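PDB 4B7O: iron-regulated outer membrane protein from Neisseria meningitidis, which carries iron across the meningococcal outer membrane as a TonB-dependent transporter, and may take it up bound to siderophores. Local coordinates for residues A[161-166]-A[507-512]; A[464-469]-A[480-485]; A[533-538]-A[563-568]. All blocks are in the same frame, centred on the assembly; numbering follows the deposited sequence.

Contact 1 (A[161-166]-A[507-512])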
loop_
_atom_site.group_PDB
_atom_site.type_symbol
_atom_site.label_atom_id
_atom_site.label_comp_id
_atom_site.label_asym_id
_atom_site.label_seq_id
_atom_site.Cartn_x
_atom_site.Cartn_y
_atom_site.Cartn_z
ATOM N N GLY A 161 13.626 -0.013 3.963
ATOM C CA GLY A 161 13.162 0.319 2.598
ATOM C C GLY A 161 12.345 1.592 2.436
ATOM O O GLY A 161 11.580 1.732 1.480
ATOM N N ALA A 162 12.515 2.543 3.338
ATOM C CA ALA A 162 11.637 3.699 3.332
ATOM C C ALA A 162 12.035 4.705 2.323
ATOM O O ALA A 162 12.362 5.797 2.737
ATOM C CB ALA A 162 11.636 4.334 4.691
ATOM N N THR A 163 12.014 4.356 1.023
ATOM C CA THR A 163 12.553 5.222 -0.037
ATOM C C THR A 163 11.516 6.153 -0.569
ATOM O O THR A 163 11.821 7.256 -0.973
ATOM C CB THR A 163 13.116 4.469 -1.285
ATOM O OG1 THR A 163 12.213 3.438 -1.736
ATOM C CG2 THR A 163 14.427 3.878 -0.967
ATOM N N ASN A 164 10.307 5.642 -0.677
ATOM C CA ASN A 164 9.163 6.425 -1.057
ATOM C C ASN A 164 8.216 6.168 0.076
ATOM O O ASN A 164 8.597 5.602 1.094
ATOM C CB ASN A 164 8.608 5.956 -2.373
ATOM C CG ASN A 164 9.457 6.396 -3.541
ATOM O OD1 ASN A 164 9.629 7.607 -3.788
ATOM N ND2 ASN A 164 10.016 5.432 -4.267
ATOM N N GLY A 165 6.987 6.586 -0.001
ATOM C CA GLY A 165 6.245 6.393 1.241
ATOM C C GLY A 165 5.666 5.012 1.568
ATOM O O GLY A 165 6.137 3.944 1.101
ATOM N N ALA A 166 4.645 5.052 2.411
ATOM C CA ALA A 166 4.008 3.881 2.822
ATOM C C ALA A 166 2.562 4.245 3.174
ATOM O O ALA A 166 2.325 5.307 3.719
ATOM C CB ALA A 166 4.761 3.320 4.020
ATOM N N ALA A 507 17.678 7.110 2.179
ATOM C CA ALA A 507 17.168 5.747 2.547
ATOM C C ALA A 507 17.483 4.764 1.451
ATOM O O ALA A 507 17.634 5.140 0.255
ATOM C CB ALA A 507 15.645 5.768 2.886
ATOM N N SER A 508 17.628 3.496 1.840
ATOM C CA SER A 508 17.904 2.463 0.822
ATOM C C SER A 508 16.866 1.360 0.836
ATOM O O SER A 508 16.279 1.059 1.868
ATOM C CB SER A 508 19.307 1.868 0.946
ATOM O OG SER A 508 19.559 1.605 2.315
ATOM N N ARG A 509 16.658 0.768 -0.322
ATOM C CA ARG A 509 15.803 -0.385 -0.463
ATOM C C ARG A 509 16.561 -1.483 -1.208
ATOM O O ARG A 509 17.089 -1.240 -2.285
ATOM C CB ARG A 509 14.607 0.015 -1.267
ATOM C CG ARG A 509 13.367 -0.791 -0.976
ATOM C CD ARG A 509 12.182 0.000 -1.493
ATOM N NE ARG A 509 11.022 -0.825 -1.718
ATOM C CZ ARG A 509 10.138 -1.088 -0.790
ATOM N NH1 ARG A 509 10.275 -0.560 0.410
ATOM N NH2 ARG A 509 9.095 -1.853 -1.079
ATOM N N SER A 510 16.624 -2.667 -0.599
ATOM C CA SER A 510 17.199 -3.890 -1.204
ATOM C C SER A 510 16.421 -4.425 -2.365
ATOM O O SER A 510 15.208 -4.274 -2.425
ATOM C CB SER A 510 17.220 -5.004 -0.148
ATOM O OG SER A 510 15.947 -5.181 0.473
ATOM N N PRO A 511 17.108 -5.070 -3.316
ATOM C CA PRO A 511 16.459 -5.572 -4.542
ATOM C C PRO A 511 15.306 -6.453 -4.155
ATOM O O PRO A 511 15.418 -7.176 -3.170
ATOM C CB PRO A 511 17.525 -6.462 -5.162
ATOM C CG PRO A 511 18.808 -6.163 -4.457
ATOM C CD PRO A 511 18.573 -5.164 -3.391
ATOM N N ARG A 512 14.199 -6.377 -4.871
ATOM C CA ARG A 512 13.092 -7.307 -4.604
ATOM C C ARG A 512 13.353 -8.655 -5.249
ATOM O O ARG A 512 13.896 -8.727 -6.348
ATOM C CB ARG A 512 11.767 -6.775 -5.105
ATOM C CG ARG A 512 11.665 -5.259 -5.090
ATOM C CD ARG A 512 11.839 -4.569 -3.735
ATOM N NE ARG A 512 11.640 -3.120 -3.988
ATOM C CZ ARG A 512 12.560 -2.268 -4.472
ATOM N NH1 ARG A 512 13.832 -2.634 -4.688
ATOM N NH2 ARG A 512 12.215 -1.011 -4.707
#

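Contact 2 (A[464-469]-A[480-485])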
loop_
_atom_site.group_PDB
_atom_site.type_symbol
_atom_site.label_atom_id
_atom_site.label_comp_id
_atom_site.label_asym_id
_atom_site.label_seq_id
_atom_site.Cartn_x
_atom_site.Cartn_y
_atom_site.Cartn_z
ATOM N N LEU A 464 20.728 8.521 11.760
ATOM C CA LEU A 464 21.553 7.701 10.861
ATOM C C LEU A 464 21.020 6.277 10.900
ATOM O O LEU A 464 20.601 5.818 11.965
ATOM C CB LEU A 464 23.013 7.718 11.340
ATOM C CG LEU A 464 24.153 7.155 10.491
ATOM C CD1 LEU A 464 24.105 7.651 9.034
ATOM C CD2 LEU A 464 25.495 7.537 11.131
ATOM N N ARG A 465 21.045 5.600 9.748
ATOM C CA ARG A 465 20.679 4.196 9.661
ATOM C C ARG A 465 21.776 3.419 9.031
ATOM O O ARG A 465 22.372 3.859 8.056
ATOM C CB ARG A 465 19.480 3.955 8.732
ATOM C CG ARG A 465 18.181 4.298 9.340
ATOM C CD ARG A 465 17.077 3.968 8.329
ATOM N NE ARG A 465 16.942 2.514 8.157
ATOM C CZ ARG A 465 16.374 1.717 9.051
ATOM N NH1 ARG A 465 15.823 2.203 10.185
ATOM N NH2 ARG A 465 16.351 0.417 8.797
ATOM N N TYR A 466 21.935 2.202 9.529
ATOM C CA TYR A 466 22.765 1.219 8.911
ATOM C C TYR A 466 21.841 0.150 8.319
ATOM O O TYR A 466 21.135 -0.503 9.049
ATOM C CB TYR A 466 23.695 0.626 9.986
ATOM C CG TYR A 466 24.615 -0.349 9.369
ATOM C CD1 TYR A 466 25.475 0.058 8.349
ATOM C CD2 TYR A 466 24.559 -1.704 9.703
ATOM C CE1 TYR A 466 26.293 -0.836 7.713
ATOM C CE2 TYR A 466 25.381 -2.623 9.062
ATOM C CZ TYR A 466 26.242 -2.178 8.072
ATOM O OH TYR A 466 27.072 -3.058 7.432
ATOM N N ASP A 467 21.818 -0.000 7.003
ATOM C CA ASP A 467 20.893 -0.918 6.340
ATOM C C ASP A 467 21.707 -1.987 5.657
ATOM O O ASP A 467 22.558 -1.653 4.821
ATOM C CB ASP A 467 20.076 -0.194 5.262
ATOM C CG ASP A 467 18.786 0.457 5.807
ATOM O OD1 ASP A 467 18.836 1.641 6.238
ATOM O OD2 ASP A 467 17.705 -0.195 5.747
ATOM N N ARG A 468 21.485 -3.257 6.029
ATOM C CA ARG A 468 22.221 -4.391 5.446
ATOM C C ARG A 468 21.251 -5.395 4.804
ATOM O O ARG A 468 20.290 -5.850 5.458
ATOM C CB ARG A 468 23.051 -5.089 6.532
ATOM C CG ARG A 468 23.882 -6.250 6.003
ATOM C CD ARG A 468 25.250 -6.391 6.670
ATOM N NE ARG A 468 25.967 -7.561 6.119
ATOM C CZ ARG A 468 26.780 -7.551 5.058
ATOM N NH1 ARG A 468 27.042 -6.417 4.408
ATOM N NH2 ARG A 468 27.345 -8.684 4.642
ATOM N N PHE A 469 21.494 -5.752 3.551
ATOM C CA PHE A 469 20.747 -6.867 3.005
ATOM C C PHE A 469 21.540 -8.121 2.596
ATOM O O PHE A 469 22.744 -8.045 2.291
ATOM C CB PHE A 469 19.854 -6.395 1.880
ATOM C CG PHE A 469 20.540 -6.250 0.573
ATOM C CD1 PHE A 469 20.711 -7.369 -0.260
ATOM C CD2 PHE A 469 20.958 -5.005 0.124
ATOM C CE1 PHE A 469 21.309 -7.264 -1.504
ATOM C CE2 PHE A 469 21.547 -4.878 -1.136
ATOM C CZ PHE A 469 21.729 -6.002 -1.941
ATOM N N SER A 480 25.307 -9.673 -0.890
ATOM C CA SER A 480 25.028 -8.684 0.143
ATOM C C SER A 480 25.461 -7.245 -0.199
ATOM O O SER A 480 26.129 -6.971 -1.214
ATOM C CB SER A 480 25.677 -9.065 1.461
ATOM O OG SER A 480 25.180 -10.298 1.947
ATOM N N SER A 481 25.060 -6.324 0.670
ATOM C CA SER A 481 25.529 -4.940 0.601
ATOM C C SER A 481 25.072 -4.336 1.868
ATOM O O SER A 481 24.282 -4.952 2.602
ATOM C CB SER A 481 24.915 -4.180 -0.564
ATOM O OG SER A 481 25.877 -3.323 -1.161
ATOM N N SER A 482 25.602 -3.161 2.162
ATOM C CA SER A 482 25.092 -2.385 3.270
ATOM C C SER A 482 25.283 -0.949 2.870
ATOM O O SER A 482 26.030 -0.668 1.928
ATOM C CB SER A 482 25.817 -2.729 4.562
ATOM O OG SER A 482 27.205 -2.638 4.369
ATOM N N ASN A 483 24.562 -0.049 3.529
ATOM C CA ASN A 483 24.683 1.375 3.256
ATOM C C ASN A 483 24.487 2.109 4.589
ATOM O O ASN A 483 23.813 1.606 5.500
ATOM C CB ASN A 483 23.628 1.886 2.264
ATOM C CG ASN A 483 23.604 1.166 0.931
ATOM O OD1 ASN A 483 23.430 -0.047 0.858
ATOM N ND2 ASN A 483 23.709 1.935 -0.158
ATOM N N LEU A 484 25.066 3.309 4.700
ATOM C CA LEU A 484 24.759 4.240 5.818
ATOM C C LEU A 484 23.796 5.308 5.304
ATOM O O LEU A 484 24.044 5.926 4.267
ATOM C CB LEU A 484 26.054 4.920 6.318
ATOM C CG LEU A 484 26.783 4.322 7.531
ATOM C CD1 LEU A 484 25.964 4.308 8.817
ATOM C CD2 LEU A 484 27.275 2.913 7.241
ATOM N N ASN A 485 22.714 5.542 6.016
ATOM C CA ASN A 485 21.754 6.509 5.530
ATOM C C ASN A 485 21.492 7.618 6.520
ATOM O O ASN A 485 20.918 7.364 7.587
ATOM C CB ASN A 485 20.458 5.833 5.149
ATOM C CG ASN A 485 20.640 4.758 4.109
ATOM O OD1 ASN A 485 20.985 4.996 2.922
ATOM N ND2 ASN A 485 20.351 3.577 4.524
HETATM O O HOH W 1 21.844 -1.777 2.063
#

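Contact 3 (A[533-538]-A[563-568])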
loop_
_atom_site.group_PDB
_atom_site.type_symbol
_atom_site.label_atom_id
_atom_site.label_comp_id
_atom_site.label_asym_id
_atom_site.label_seq_id
_atom_site.Cartn_x
_atom_site.Cartn_y
_atom_site.Cartn_z
ATOM N N LYS A 533 23.888 -3.444 -5.709
ATOM C CA LYS A 533 23.603 -2.713 -4.467
ATOM C C LYS A 533 22.098 -2.434 -4.317
ATOM O O LYS A 533 21.319 -2.568 -5.292
ATOM C CB LYS A 533 24.313 -1.339 -4.488
ATOM C CG LYS A 533 25.691 -1.262 -5.173
ATOM C CD LYS A 533 26.803 -1.099 -4.144
ATOM C CE LYS A 533 27.963 -2.055 -4.426
ATOM N NZ LYS A 533 28.458 -2.011 -5.847
ATOM N N ALA A 534 21.736 -1.995 -3.113
ATOM C CA ALA A 534 20.425 -1.359 -2.808
ATOM C C ALA A 534 20.194 -0.036 -3.522
ATOM O O ALA A 534 21.118 0.728 -3.732
ATOM C CB ALA A 534 20.240 -1.157 -1.316
ATOM N N GLU A 535 18.944 0.202 -3.909
ATOM C CA GLU A 535 18.472 1.462 -4.459
ATOM C C GLU A 535 18.610 2.498 -3.389
ATOM O O GLU A 535 18.156 2.284 -2.250
ATOM C CB GLU A 535 16.998 1.345 -4.785
ATOM C CG GLU A 535 16.731 0.786 -6.157
ATOM C CD GLU A 535 15.251 0.492 -6.392
ATOM O OE1 GLU A 535 14.470 0.510 -5.389
ATOM O OE2 GLU A 535 14.867 0.284 -7.577
ATOM N N ARG A 536 19.165 3.641 -3.746
ATOM C CA ARG A 536 19.439 4.688 -2.714
ATOM C C ARG A 536 18.731 6.005 -3.009
ATOM O O ARG A 536 18.924 6.620 -4.061
ATOM C CB ARG A 536 20.947 4.874 -2.478
ATOM C CG ARG A 536 21.244 5.585 -1.174
ATOM C CD ARG A 536 22.547 5.139 -0.591
ATOM N NE ARG A 536 22.873 5.833 0.658
ATOM C CZ ARG A 536 23.561 6.974 0.700
ATOM N NH1 ARG A 536 23.961 7.551 -0.450
ATOM N NH2 ARG A 536 23.837 7.529 1.887
ATOM N N ALA A 537 17.824 6.381 -2.129
ATOM C CA ALA A 537 17.017 7.562 -2.400
ATOM C C ALA A 537 17.601 8.720 -1.601
ATOM O O ALA A 537 18.026 8.540 -0.434
ATOM C CB ALA A 537 15.566 7.327 -1.970
ATOM N N ARG A 538 17.610 9.892 -2.224
ATOM C CA ARG A 538 17.796 11.122 -1.459
ATOM C C ARG A 538 16.552 11.978 -1.629
ATOM O O ARG A 538 16.253 12.364 -2.729
ATOM C CB ARG A 538 19.041 11.876 -1.943
ATOM C CG ARG A 538 19.492 12.976 -0.991
ATOM C CD ARG A 538 20.676 13.778 -1.555
ATOM N NE ARG A 538 20.488 14.336 -2.907
ATOM C CZ ARG A 538 21.217 15.352 -3.395
ATOM N NH1 ARG A 538 22.141 15.937 -2.630
ATOM N NH2 ARG A 538 21.038 15.811 -4.640
ATOM N N LYS A 563 19.236 6.563 -6.854
ATOM C CA LYS A 563 20.373 5.965 -7.572
ATOM C C LYS A 563 20.331 4.436 -7.478
ATOM O O LYS A 563 19.838 3.851 -6.489
ATOM C CB LYS A 563 21.713 6.458 -7.009
ATOM C CG LYS A 563 21.846 7.968 -6.972
ATOM C CD LYS A 563 23.138 8.436 -7.647
ATOM C CE LYS A 563 23.362 9.930 -7.430
ATOM N NZ LYS A 563 23.706 10.206 -5.987
ATOM N N ASP A 564 20.875 3.809 -8.510
ATOM C CA ASP A 564 20.940 2.379 -8.607
ATOM C C ASP A 564 19.575 1.687 -8.629
ATOM O O ASP A 564 19.384 0.691 -7.968
ATOM C CB ASP A 564 21.788 1.849 -7.468
ATOM C CG ASP A 564 23.276 2.164 -7.642
ATOM O OD1 ASP A 564 23.737 2.361 -8.812
ATOM O OD2 ASP A 564 23.967 2.193 -6.583
ATOM N N ALA A 565 18.629 2.228 -9.377
ATOM C CA ALA A 565 17.304 1.598 -9.486
ATOM C C ALA A 565 17.440 0.223 -10.107
ATOM O O ALA A 565 18.261 0.031 -11.013
ATOM C CB ALA A 565 16.408 2.455 -10.353
ATOM N N LEU A 566 16.625 -0.722 -9.655
ATOM C CA LEU A 566 16.570 -2.053 -10.292
ATOM C C LEU A 566 15.227 -2.328 -10.914
ATOM O O LEU A 566 14.158 -2.067 -10.328
ATOM C CB LEU A 566 16.886 -3.180 -9.322
ATOM C CG LEU A 566 18.049 -3.015 -8.358
ATOM C CD1 LEU A 566 17.507 -2.513 -7.058
ATOM C CD2 LEU A 566 18.668 -4.359 -8.105
ATOM N N ALA A 567 15.266 -2.892 -12.101
ATOM C CA ALA A 567 14.025 -3.299 -12.693
ATOM C C ALA A 567 14.115 -4.744 -13.249
ATOM O O ALA A 567 13.884 -5.699 -12.527
ATOM C CB ALA A 567 13.625 -2.296 -13.753
ATOM N N ASN A 568 14.431 -4.882 -14.530
ATOM C CA ASN A 568 14.635 -6.181 -15.156
ATOM C C ASN A 568 16.075 -6.695 -14.891
ATOM O O ASN A 568 16.995 -5.916 -14.525
ATOM C CB ASN A 568 14.386 -6.084 -16.682
ATOM C CG ASN A 568 12.947 -5.743 -17.030
ATOM O OD1 ASN A 568 12.021 -6.219 -16.397
ATOM N ND2 ASN A 568 12.757 -4.924 -18.048
#

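Contact 1 (A[161-166]-A[507-512])
Arg509 reaches from the wall of the beta-barrel to grip Gly161 of the plug, a buried plug-to-barrel contact between the loop ahead of plug strand 166-171 and the end of barrel strand 498-509. The grip is one charged hydrogen bond, from Arg509 NH1 to Gly161 O at 2.8 Å. The carbonyl oxygen lies near the edge of the guanidinium group, slightly out of its plane. Gly161 O takes a second donor from its own loop, Thr163 N at 2.7 Å, closing an inverse gamma turn centred on Ala162. The two donors arrive from opposite faces of the carbonyl plane, so the turn and the arginine hold the oxygen between them.

TonB-dependent transporters have this architecture: a globular plug filling a barrel of antiparallel strands, with loops of the plug resting on the inner wall. Here the loop sits close to the strand. Gly161 CA makes a CA-H...O contact of 3.3 Å to Ser508 O. Further along, the methyl of Ala507 points at the plug and meets Ala162 O, Ala507 CB to Ala162 O 3.3 Å.

Thr163 crosses the arginine chain at about a right angle, its OG1 3.4 Å from Arg509 CD, while its CG2 lies 3.7 Å from Ala507 O. With CG opposite the backbone N (chi1 -152°) and the chain extended as far as NE, Arg509 passes Gly161 and carries its head deeper into the plug. There NH2 forms a salt bridge with Asp118 and NE bonds to Asn115 O. The guanidinium group of Arg512 lies flat beside this chain, with Arg509 CG 3.8 Å above the centre of one face.

Contact 2 (A[464-469]-A[480-485])
One face of the Phe469 ring is covered by the backbone of the neighbouring strand: Ser481 N sits 4.1 Å above the ring centre, and Ser481 CB comes 3.5 Å from Phe469 CE2. The first torsion puts CG between backbone N and carbonyl carbon (chi1 82°), swinging the ring over the partner strand. The Tyr466 ring instead meets Leu484 at its edge, Tyr466 CD1 to Leu484 CD2 3.6 Å, and its OH has a weak bond from Ser482 OG. At the edge of the Arg465 guanidinium group lies the carboxylate of Asp467, in a salt bridge of 2.8 Å from Arg465 NE to Asp467 OD1; Arg465 NH2 also bonds Asn383 OD1, and NH1 bonds Ala156 O. That carboxylate also receives a weak bond from Asn485 ND2 across the strands, the amide turned 62° from it; Asn485 OD1 accepts from Arg536. On the same face a water bridges Asp467 O and Asn483 OD1, donating a hydrogen bond to each.

Beneath the side chains the backbones pair in regular order. Asp467 N to Asn483 O is nearly straight, 174° at the hydrogen, and Arg465 with Asn485 and Phe469 with Ser481 are the hydrogen-bonded pairs flanking it. Strands 458-472 and 478-493 thus form an antiparallel hairpin of the transmembrane beta-barrel.

Contact 3 (A[533-538]-A[563-568])
Arg536 N donates to Lys563 O at 2.8 Å, 172° at the hydrogen, and Lys563 N returns a bond of 2.8 Å to Arg536 O. Regular antiparallel pairing is limited here to these two residues, which belong to a beta hairpin of the barrel, strands 535-547 and 551-567, near the end where the pairing comes apart. The polar end of Arg536 turns elsewhere, to Leu484 O and Asn485 OD1.

Just past this pair, the second strand turns a corner at Asp564, whose backbone has positive phi, and the Glu535 side chain takes over from the main-chain ladder. Its OE2 accepts the backbone N-H of Leu566 at 2.9 Å, while OE1 forms a salt bridge with Arg512. The Leu566 bond is close to straight, 165° at the hydrogen, and arrives on the anti side of OE2, tilted somewhat from the carboxylate plane. Glu535 CG is anti to the carbonyl carbon (chi1 -87°) and the chain runs out extended, laying the carboxylate alongside the bend. On its way to Leu566 N, the chain passes close to the corner, with Glu535 CG 3.2 Å from Asp564 O and 3.5 Å from Leu566 CD1.

Overall arrangement
From the N terminus, the plug comes first, and its loop 161-166 waits for a partner some 340 residues later. Contact 1 closes that long loop when strand 498-509 is reached, tying plug to barrel. Contact 2, a hairpin with a short connection, lies wholly within it. Contact 3 opens only after contact 1 has closed and joins the next hairpin in series. The barrel sides of the three contacts lie next to one another in the wall: strand 498-509 lies between strands 478-493 and 535-547, Ser508 OG probably bonds to Asn485 ND2, and Ala537 N to Ala507 O. The Arg536 side chain ties contact 3 to contact 2 across strand 498-509.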